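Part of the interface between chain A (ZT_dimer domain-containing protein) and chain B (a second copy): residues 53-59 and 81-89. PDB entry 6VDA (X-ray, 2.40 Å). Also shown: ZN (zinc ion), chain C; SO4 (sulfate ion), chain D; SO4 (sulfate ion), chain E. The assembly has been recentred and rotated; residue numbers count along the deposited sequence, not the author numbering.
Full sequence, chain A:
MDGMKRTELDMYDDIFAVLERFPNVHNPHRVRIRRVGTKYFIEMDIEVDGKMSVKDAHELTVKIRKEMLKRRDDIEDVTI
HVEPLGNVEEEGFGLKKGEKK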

# COMPACT_ATOMS: atom_id res chain seq x y z
N SER A 53 9.40 -3.27 -12.65
CA SER A 53 8.23 -2.51 -13.14
C SER A 53 7.09 -2.62 -12.12
O SER A 53 7.09 -3.58 -11.33
CB SER A 53 7.82 -2.98 -14.50
OG SER A 53 7.29 -4.30 -14.44
N VAL A 54 6.17 -1.65 -12.14
CA VAL A 54 4.92 -1.62 -11.32
C VAL A 54 4.02 -2.78 -11.75
O VAL A 54 3.38 -3.41 -10.87
CB VAL A 54 4.23 -0.24 -11.47
CG1 VAL A 54 2.79 -0.25 -10.99
CG2 VAL A 54 5.02 0.86 -10.77
N LYS A 55 3.95 -3.07 -13.06
CA LYS A 55 3.21 -4.23 -13.61
C LYS A 55 3.69 -5.50 -12.89
O LYS A 55 2.85 -6.21 -12.32
CB LYS A 55 3.42 -4.33 -15.13
CG LYS A 55 2.53 -5.33 -15.86
CD LYS A 55 1.17 -4.78 -16.24
N ASP A 56 5.01 -5.75 -12.89
CA ASP A 56 5.61 -7.01 -12.38
C ASP A 56 5.40 -7.10 -10.87
O ASP A 56 4.97 -8.18 -10.41
CB ASP A 56 7.09 -7.11 -12.76
CG ASP A 56 7.28 -7.45 -14.23
OD1 ASP A 56 6.28 -7.82 -14.87
OD2 ASP A 56 8.42 -7.33 -14.71
N ALA A 57 5.71 -6.02 -10.15
CA ALA A 57 5.54 -5.89 -8.68
C ALA A 57 4.08 -6.15 -8.31
O ALA A 57 3.84 -6.84 -7.30
CB ALA A 57 5.98 -4.52 -8.23
N HIS A 58 3.13 -5.62 -9.07
CA HIS A 58 1.68 -5.80 -8.78
C HIS A 58 1.29 -7.27 -8.97
O HIS A 58 0.56 -7.81 -8.10
CB HIS A 58 0.81 -4.87 -9.63
CG HIS A 58 -0.64 -5.13 -9.44
ND1 HIS A 58 -1.36 -4.58 -8.40
CD2 HIS A 58 -1.50 -5.93 -10.12
CE1 HIS A 58 -2.61 -5.00 -8.46
NE2 HIS A 58 -2.72 -5.84 -9.50
N GLU A 59 1.72 -7.87 -10.08
CA GLU A 59 1.55 -9.31 -10.40
C GLU A 59 2.11 -10.16 -9.26
O GLU A 59 1.48 -11.17 -8.90
CB GLU A 59 2.26 -9.68 -11.71
CG GLU A 59 1.39 -9.56 -12.94
CD GLU A 59 2.14 -9.75 -14.26
OE1 GLU A 59 3.33 -10.14 -14.23
OE2 GLU A 59 1.52 -9.50 -15.32
ZN ZN C . -7.16 0.83 -6.59
S SO4 D . 1.31 -0.22 -2.77
O1 SO4 D . 1.35 0.44 -1.50
O2 SO4 D . 2.14 -1.40 -2.73
O3 SO4 D . -0.04 -0.60 -3.08
O4 SO4 D . 1.80 0.66 -3.79
S SO4 E . 2.24 0.01 -2.11
O1 SO4 E . 0.99 -0.58 -1.71
O2 SO4 E . 2.00 1.16 -2.94
O3 SO4 E . 2.97 0.42 -0.93
O4 SO4 E . 3.02 -0.95 -2.83
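Chain B (81-89) HVEPLGNVE

A proline laid on a histidine ring centres this contact, with no hydrogen bond among the modelled atoms: CD of Pro B84 lies over one face of the His A58 ring, 4.1 Å from its centroid and 25° off the ring normal, a CH-pi contact. Chain B arrives as an extended strand, residues 81-84, which crosses the chain A helix beginning at Val A54 at -107°, with the axes 7.7 Å apart at closest approach. Pro B84, ending the strand, lies against Lys A55 in the backbone register; the two CA atoms are 5.7 Å apart, and Pro B84 CG is 4.2 Å from Lys A55 CA. Val A54, chi1 t, points toward the strand and sets CG1 4.0 Å from CG1 of Val B82 and 4.1 Å from CD of Pro B84. Glu B83 points away, and its OE2 binds zinc at 1.7 Å, as does OE1 of Glu B89 at 2.1 Å. Beyond the strand, a type II turn from Pro B84 to Asn B87, with Gly B86 at positive phi, reverses the chain. This return brings Asn B87 OD1 to 2.9 Å from His A58 NE2, but the angle is too poor for a hydrogen bond. Glu B89 O lies near the ring plane, at its edge, 4.0 Å from His A58 CE1.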

# COMPACT_ATOMS: atom_id res chain seq x y z
N HIS B 81 -1.33 4.03 -2.32
CA HIS B 81 -1.18 2.71 -2.99
C HIS B 81 -0.98 2.95 -4.49
O HIS B 81 -1.69 3.82 -5.05
CB HIS B 81 -2.37 1.83 -2.62
CG HIS B 81 -2.62 1.80 -1.15
ND1 HIS B 81 -3.75 2.37 -0.57
CD2 HIS B 81 -1.85 1.35 -0.13
CE1 HIS B 81 -3.69 2.22 0.73
NE2 HIS B 81 -2.53 1.60 1.03
N VAL B 82 -0.02 2.27 -5.10
CA VAL B 82 0.32 2.44 -6.55
C VAL B 82 -0.14 1.20 -7.32
O VAL B 82 0.16 0.08 -6.87
CB VAL B 82 1.83 2.71 -6.74
CG1 VAL B 82 2.24 2.58 -8.19
CG2 VAL B 82 2.21 4.08 -6.18
N GLU B 83 -0.86 1.41 -8.43
CA GLU B 83 -1.37 0.33 -9.31
C GLU B 83 -0.98 0.62 -10.75
O GLU B 83 -0.74 1.77 -11.11
CB GLU B 83 -2.90 0.24 -9.24
CG GLU B 83 -3.46 0.13 -7.85
CD GLU B 83 -4.97 0.32 -7.82
OE1 GLU B 83 -5.59 0.24 -8.89
OE2 GLU B 83 -5.52 0.56 -6.73
N PRO B 84 -0.96 -0.41 -11.61
CA PRO B 84 -0.85 -0.21 -13.06
C PRO B 84 -2.09 0.47 -13.65
O PRO B 84 -3.18 0.26 -13.14
CB PRO B 84 -0.74 -1.63 -13.65
CG PRO B 84 -0.41 -2.52 -12.46
CD PRO B 84 -1.03 -1.84 -11.26
N LEU B 85 -1.90 1.23 -14.73
CA LEU B 85 -3.00 1.80 -15.56
C LEU B 85 -3.97 0.68 -15.90
O LEU B 85 -3.53 -0.32 -16.52
CB LEU B 85 -2.42 2.41 -16.84
CG LEU B 85 -1.65 3.71 -16.68
CD1 LEU B 85 -1.27 4.28 -18.04
CD2 LEU B 85 -2.45 4.74 -15.89
N GLY B 86 -5.24 0.85 -15.52
CA GLY B 86 -6.36 -0.04 -15.89
C GLY B 86 -6.45 -1.26 -14.98
O GLY B 86 -6.94 -2.29 -15.45
N ASN B 87 -5.99 -1.13 -13.73
CA ASN B 87 -5.93 -2.24 -12.74
C ASN B 87 -7.35 -2.72 -12.42
O ASN B 87 -8.28 -1.90 -12.51
CB ASN B 87 -5.19 -1.79 -11.48
CG ASN B 87 -5.12 -2.88 -10.43
OD1 ASN B 87 -4.57 -3.94 -10.68
ND2 ASN B 87 -5.67 -2.62 -9.25
N VAL B 88 -7.49 -4.00 -12.03
CA VAL B 88 -8.78 -4.64 -11.61
C VAL B 88 -8.73 -4.93 -10.10
O VAL B 88 -9.10 -6.04 -9.69
CB VAL B 88 -9.04 -5.92 -12.44
CG1 VAL B 88 -10.50 -6.34 -12.40
CG2 VAL B 88 -8.57 -5.77 -13.88
N GLU B 89 -8.31 -3.94 -9.31
CA GLU B 89 -8.01 -4.04 -7.84
C GLU B 89 -7.45 -5.43 -7.50
O GLU B 89 -6.29 -5.56 -7.10
CB GLU B 89 -9.27 -3.71 -7.02
CG GLU B 89 -9.90 -2.37 -7.37
CD GLU B 89 -9.15 -1.13 -6.91
OE1 GLU B 89 -7.91 -1.11 -7.00
OE2 GLU B 89 -9.82 -0.18 -6.46